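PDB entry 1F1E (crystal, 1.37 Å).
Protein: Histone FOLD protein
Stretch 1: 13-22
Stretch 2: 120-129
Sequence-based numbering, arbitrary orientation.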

ATOM      1  N   ILE A  13       0.483   0.191 -22.182  1.00 15.68           N
ATOM      2  CA  ILE A  13      -0.470   0.050 -21.101  1.00 15.16           C
ATOM      3  C   ILE A  13      -0.487   1.360 -20.331  1.00 15.83           C
ATOM      4  O   ILE A  13      -1.523   1.893 -19.982  1.00 16.37           O
ATOM      5  CB  ILE A  13      -0.176  -1.170 -20.270  1.00 14.66           C
ATOM      6  CG1 ILE A  13      -0.417  -2.460 -21.059  1.00 14.85           C
ATOM      7  CG2 ILE A  13      -0.962  -1.194 -18.987  1.00 15.09           C
ATOM      8  CD1 ILE A  13       0.308  -3.667 -20.455  1.00 15.09           C
ATOM      9  N   PHE A  14       0.693   1.868 -19.994  1.00 16.50           N
ATOM     10  CA  PHE A  14       0.735   3.162 -19.283  1.00 16.68           C
ATOM     11  C   PHE A  14       0.034   4.239 -20.087  1.00 18.48           C
ATOM     12  O   PHE A  14      -0.723   5.060 -19.567  1.00 18.91           O
ATOM     13  CB  PHE A  14       2.194   3.517 -19.068  1.00 17.21           C
ATOM     14  CG  PHE A  14       2.415   4.765 -18.273  1.00 14.70           C
ATOM     15  CD1 PHE A  14       2.635   5.967 -18.876  1.00 15.62           C
ATOM     16  CD2 PHE A  14       2.381   4.717 -16.880  1.00 13.54           C
ATOM     17  CE1 PHE A  14       2.851   7.133 -18.157  1.00 15.09           C
ATOM     18  CE2 PHE A  14       2.558   5.862 -16.169  1.00 13.89           C
ATOM     19  CZ  PHE A  14       2.796   7.065 -16.794  1.00 15.00           C
ATOM     20  N   ARG A  15       0.302   4.215 -21.402  1.00 19.95           N
ATOM     21  CA  ARG A  15      -0.280   5.249 -22.263  1.00 22.75           C
ATOM     22  C   ARG A  15      -1.789   5.161 -22.363  1.00 23.24           C
ATOM     23  O   ARG A  15      -2.526   6.111 -22.640  1.00 23.09           O
ATOM     24  CB  ARG A  15       0.401   5.116 -23.639  1.00 25.21           C
ATOM     25  CG  ARG A  15       0.713   6.290 -24.457  1.00 29.86           C
ATOM     26  CD  ARG A  15       1.251   5.857 -25.813  1.00 31.58           C
ATOM     27  NE  ARG A  15       2.697   6.092 -25.929  1.00 32.27           N
ATOM     28  CZ  ARG A  15       3.182   7.321 -26.132  1.00 32.01           C
ATOM     29  NH1 ARG A  15       4.488   7.506 -26.244  1.00 33.73           N
ATOM     30  NH2 ARG A  15       2.373   8.369 -26.217  1.00 32.89           N
ATOM     31  N   GLN A  16      -2.396   4.016 -22.082  1.00 22.64           N
ATOM     32  CA  GLN A  16      -3.825   3.899 -22.020  1.00 23.45           C
ATOM     33  C   GLN A  16      -4.408   4.852 -20.998  1.00 22.30           C
ATOM     34  O   GLN A  16      -5.555   5.243 -21.104  1.00 27.81           O
ATOM     35  CB  GLN A  16      -4.284   2.506 -21.552  1.00 22.82           C
ATOM     36  CG  GLN A  16      -4.013   1.434 -22.578  1.00 21.58           C
ATOM     37  CD  GLN A  16      -4.225   0.005 -22.140  1.00 19.95           C
ATOM     38  OE1 GLN A  16      -4.026  -0.926 -22.903  1.00 22.59           O
ATOM     39  NE2 GLN A  16      -4.633  -0.200 -20.896  1.00 20.99           N
ATOM     40  N   GLY A  17      -3.607   5.238 -20.008  1.00 20.60           N
ATOM     41  CA  GLY A  17      -4.127   6.137 -19.008  1.00 20.19           C
ATOM     42  C   GLY A  17      -3.803   7.585 -19.285  1.00 20.09           C
ATOM     43  O   GLY A  17      -4.217   8.424 -18.472  1.00 20.00           O
ATOM     44  N   ILE A  18      -3.076   7.948 -20.343  1.00 21.33           N
ATOM     45  CA  ILE A  18      -2.739   9.370 -20.465  1.00 23.19           C
ATOM     46  C   ILE A  18      -3.577  10.079 -21.504  1.00 27.25           C
ATOM     47  O   ILE A  18      -3.292  11.207 -21.884  1.00 28.95           O
ATOM     48  CB  ILE A  18      -1.210   9.601 -20.698  1.00 22.03           C
ATOM     49  CG1 ILE A  18      -0.738   9.204 -22.077  1.00 22.76           C
ATOM     50  CG2 ILE A  18      -0.492   8.925 -19.537  1.00 23.07           C
ATOM     51  CD1 ILE A  18       0.723   9.209 -22.417  1.00 25.92           C
ATOM     52  N   GLY A  19      -4.654   9.539 -22.027  1.00 30.34           N
ATOM     53  CA  GLY A  19      -5.405  10.117 -23.107  1.00 33.63           C
ATOM     54  C   GLY A  19      -4.505  10.444 -24.275  1.00 36.20           C
ATOM     55  O   GLY A  19      -3.651   9.678 -24.714  1.00 37.82           O
ATOM     56  N   GLU A  20      -4.734  11.662 -24.761  1.00 37.96           N
ATOM     57  CA  GLU A  20      -4.037  12.082 -25.970  1.00 40.05           C
ATOM     58  C   GLU A  20      -2.715  12.757 -25.660  1.00 40.38           C
ATOM     59  O   GLU A  20      -1.961  13.214 -26.517  1.00 46.94           O
ATOM     60  CB  GLU A  20      -5.048  12.930 -26.759  1.00 44.05           C
ATOM     61  N   ARG A  21      -2.286  12.818 -24.407  1.00 38.67           N
ATOM     62  CA  ARG A  21      -0.995  13.414 -24.100  1.00 35.57           C
ATOM     63  C   ARG A  21       0.230  12.732 -24.688  1.00 34.28           C
ATOM     64  O   ARG A  21       0.182  11.542 -24.926  1.00 36.21           O
ATOM     65  CB  ARG A  21      -0.848  13.362 -22.550  1.00 34.60           C
ATOM     66  CG  ARG A  21      -1.929  14.232 -21.930  1.00 34.03           C
ATOM     67  CD  ARG A  21      -1.908  14.081 -20.407  1.00 33.96           C
ATOM     68  NE  ARG A  21      -3.029  14.891 -19.895  1.00 35.02           N
ATOM     69  CZ  ARG A  21      -4.284  14.440 -19.881  1.00 36.30           C
ATOM     70  NH1 ARG A  21      -4.659  13.219 -20.302  1.00 34.81           N
ATOM     71  NH2 ARG A  21      -5.193  15.284 -19.405  1.00 43.39           N
ATOM     72  N   ARG A  22       1.332  13.450 -24.892  1.00 33.32           N
ATOM     73  CA  ARG A  22       2.633  12.917 -25.294  1.00 32.49           C
ATOM     74  C   ARG A  22       3.351  12.303 -24.088  1.00 29.75           C
ATOM     75  O   ARG A  22       3.003  12.642 -22.933  1.00 27.60           O
ATOM     76  CB  ARG A  22       3.470  14.014 -25.944  1.00 38.18           C
TER
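Stretch 2, residues 120-129: GEKAAEYADE

Stretch 2 is helical from Gly120 to Glu129, and the helix begins earlier in the chain. Its backbone is held by regular i to i+4 hydrogen bonds, from Ala124 N to Gly120 O (2.9 Å) through Asp128 N to Ala124 O (2.8 Å) and Glu129 N to Glu125 O (3.0 Å). Stretch 1 starts as the last part of a helix, with Ile13, Phe14 and Arg15 in helical conformation. It then passes through two turns. A type I turn runs from Arg15 to Ile18, closed by Ile18 N to Arg15 O at 3.0 Å. A type II' turn follows from Ile18 to Arg21, closed by Arg21 N to Ile18 O at 3.2 Å. Gly19 takes a positive phi of 53° in this second turn, a value that favours glycine.

The two stretches run in the same general direction. Phe14 lies by Gly120, Gly17 by Glu121, Ile18 by Ala124, and Arg21 reaches Asp128. The backbones come closest in register at Gly17 and Glu121, with their CA atoms 4.5 Å apart. Ile18 CA and Ala124 CA are 5.3 Å apart.

Glycine on both sides allows this approach. An ideal CB on Gly17 would lie 2.9 Å from Glu121 N, a clash. One on Gly120 would lie 2.3 Å from Phe14 O, also a clash. The carbonyl of Gly17 faces the helix, and Gly17 O makes a CA-H...O contact with Glu121 CA at 3.3 Å. No backbone hydrogen bond links the two stretches.

The Phe14 side chain, with chi1 in t, brings its ring over to the helix. Gly120 CA sits over one ring face, 3.6 Å from the centroid, in a CH-pi contact. Phe14 CZ also packs against Ala123 CB at 3.8 Å. Ile18 has chi1 in p. Its CG2 lies 3.4 Å from Gly120 O and 4.3 Å from Ala124 CB.

Ala124 points toward stretch 1 and meets both Ile18 and Arg21. The aliphatic part of Arg21 passes close by, with Arg21 CD 3.6 Å from Ala124 CB. This methyl also lies over one face of the guanidinium, leaving the edge of the group free for polar contacts. There Asp128 OD1 accepts two hydrogen bonds, from Arg21 NE at 3.1 Å and from Arg21 NH2 at 2.9 Å. Together they form a salt bridge. Arg21 NH1 donates to Ile18 O at 2.9 Å, so the same side chain braces its own turn while it binds the helix.

Glu121 points away overall, but a water links its side chain to stretch 1. The water lies 3.0 Å from Glu121 OE1 and 3.1 Å from Gln16 O. Lys122 and Glu125 also point away; they pair with each other through Lys122 NZ and Glu125 OE1 at 2.8 Å. The contact buries 380 Å², both sides summed.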

ATOM      1  N   GLY A 120      -0.591   5.945 -15.134  1.00 11.05           N
ATOM      2  CA  GLY A 120      -0.598   6.861 -16.248  1.00 11.24           C
ATOM      3  C   GLY A 120      -1.651   7.939 -16.025  1.00 12.26           C
ATOM      4  O   GLY A 120      -1.481   9.130 -16.271  1.00 13.91           O
ATOM      5  N   GLU A 121      -2.815   7.563 -15.506  1.00 11.67           N
ATOM      6  CA  GLU A 121      -3.821   8.577 -15.216  1.00 14.04           C
ATOM      7  C   GLU A 121      -3.333   9.588 -14.198  1.00 13.12           C
ATOM      8  O   GLU A 121      -3.560  10.801 -14.296  1.00 14.42           O
ATOM      9  CB  GLU A 121      -5.081   7.934 -14.665  1.00 15.94           C
ATOM     10  CG  GLU A 121      -5.789   7.034 -15.627  1.00 18.31           C
ATOM     11  CD  GLU A 121      -6.945   6.256 -15.033  1.00 20.93           C
ATOM     12  OE1 GLU A 121      -7.457   5.379 -15.743  1.00 24.26           O
ATOM     13  OE2 GLU A 121      -7.448   6.565 -13.910  1.00 29.70           O
ATOM     14  N   LYS A 122      -2.687   9.118 -13.140  1.00 12.48           N
ATOM     15  CA  LYS A 122      -2.205   9.991 -12.121  1.00 11.85           C
ATOM     16  C   LYS A 122      -1.098  10.905 -12.655  1.00 12.13           C
ATOM     17  O   LYS A 122      -1.052  12.105 -12.354  1.00 12.74           O
ATOM     18  CB  LYS A 122      -1.716   9.164 -10.910  1.00 13.28           C
ATOM     19  CG  LYS A 122      -1.421  10.067  -9.680  1.00 16.14           C
ATOM     20  CD  LYS A 122      -2.688  10.679  -9.136  1.00 20.55           C
ATOM     21  CE  LYS A 122      -2.551  11.513  -7.887  1.00 22.18           C
ATOM     22  NZ  LYS A 122      -3.947  12.036  -7.669  1.00 24.21           N
ATOM     23  N   ALA A 123      -0.183  10.312 -13.443  1.00 11.95           N
ATOM     24  CA  ALA A 123       0.872  11.132 -14.047  1.00 12.12           C
ATOM     25  C   ALA A 123       0.268  12.217 -14.952  1.00 14.62           C
ATOM     26  O   ALA A 123       0.779  13.330 -14.985  1.00 16.46           O
ATOM     27  CB  ALA A 123       1.831  10.207 -14.803  1.00 13.50           C
ATOM     28  N   ALA A 124      -0.785  11.875 -15.688  1.00 15.26           N
ATOM     29  CA  ALA A 124      -1.476  12.791 -16.586  1.00 16.92           C
ATOM     30  C   ALA A 124      -2.033  13.945 -15.764  1.00 17.87           C
ATOM     31  O   ALA A 124      -1.945  15.139 -16.132  1.00 20.77           O
ATOM     32  CB  ALA A 124      -2.515  12.100 -17.429  1.00 20.57           C
ATOM     33  N   GLU A 125      -2.552  13.602 -14.599  1.00 18.45           N
ATOM     34  CA  GLU A 125      -3.099  14.617 -13.722  1.00 20.00           C
ATOM     35  C   GLU A 125      -2.021  15.593 -13.278  1.00 18.91           C
ATOM     36  O   GLU A 125      -2.227  16.814 -13.220  1.00 19.47           O
ATOM     37  CB  GLU A 125      -3.800  13.917 -12.540  1.00 21.27           C
ATOM     38  CG  GLU A 125      -4.167  14.884 -11.428  1.00 22.00           C
ATOM     39  CD  GLU A 125      -4.837  14.198 -10.254  1.00 24.87           C
ATOM     40  OE1 GLU A 125      -4.920  12.967 -10.109  1.00 24.70           O
ATOM     41  OE2 GLU A 125      -5.306  15.007  -9.419  1.00 31.79           O
ATOM     42  N   TYR A 126      -0.825  15.095 -12.989  1.00 18.25           N
ATOM     43  CA  TYR A 126       0.268  16.013 -12.626  1.00 18.76           C
ATOM     44  C   TYR A 126       0.718  16.862 -13.802  1.00 19.58           C
ATOM     45  O   TYR A 126       1.042  18.046 -13.632  1.00 19.78           O
ATOM     46  CB  TYR A 126       1.406  15.234 -12.027  1.00 19.11           C
ATOM     47  CG  TYR A 126       1.189  14.751 -10.594  1.00 20.79           C
ATOM     48  CD1 TYR A 126       0.848  15.688  -9.581  1.00 23.99           C
ATOM     49  CD2 TYR A 126       1.278  13.438 -10.240  1.00 19.86           C
ATOM     50  CE1 TYR A 126       0.650  15.198  -8.288  1.00 25.40           C
ATOM     51  CE2 TYR A 126       1.091  12.975  -8.944  1.00 19.53           C
ATOM     52  CZ  TYR A 126       0.768  13.871  -7.964  1.00 23.11           C
ATOM     53  OH  TYR A 126       0.583  13.441  -6.686  1.00 26.24           O
ATOM     54  N   ALA A 127       0.725  16.280 -15.013  1.00 19.07           N
ATOM     55  CA  ALA A 127       1.074  17.130 -16.145  1.00 20.58           C
ATOM     56  C   ALA A 127       0.050  18.232 -16.336  1.00 22.83           C
ATOM     57  O   ALA A 127       0.372  19.378 -16.656  1.00 24.56           O
ATOM     58  CB  ALA A 127       1.132  16.255 -17.370  1.00 18.47           C
ATOM     59  N   ASP A 128      -1.222  17.877 -16.212  1.00 23.02           N
ATOM     60  CA  ASP A 128      -2.275  18.900 -16.271  1.00 25.59           C
ATOM     61  C   ASP A 128      -2.001  20.008 -15.293  1.00 28.50           C
ATOM     62  O   ASP A 128      -2.190  21.179 -15.580  1.00 31.05           O
ATOM     63  CB  ASP A 128      -3.584  18.209 -15.899  1.00 26.88           C
ATOM     64  CG  ASP A 128      -4.180  17.377 -17.017  1.00 28.59           C
ATOM     65  OD1 ASP A 128      -3.605  17.390 -18.141  1.00 28.80           O
ATOM     66  OD2 ASP A 128      -5.226  16.726 -16.777  1.00 29.59           O
ATOM     67  N   GLU A 129      -1.529  19.646 -14.092  1.00 28.45           N
ATOM     68  CA  GLU A 129      -1.400  20.642 -13.041  1.00 30.76           C
ATOM     69  C   GLU A 129      -0.373  21.680 -13.459  1.00 32.43           C
ATOM     70  O   GLU A 129      -0.492  22.827 -13.049  1.00 34.22           O
ATOM     71  CB  GLU A 129      -1.003  20.039 -11.685  1.00 34.20           C
ATOM     72  CG  GLU A 129      -2.173  19.468 -10.901  1.00 37.43           C
ATOM     73  CD  GLU A 129      -1.732  18.786  -9.610  1.00 40.75           C
ATOM     74  OE1 GLU A 129      -0.548  18.957  -9.209  1.00 46.24           O
ATOM     75  OE2 GLU A 129      -2.567  18.092  -8.977  1.00 45.43           O
TER
HETATM   76  O   HOH W   1      -7.544   5.687 -18.711  1.00 39.93           O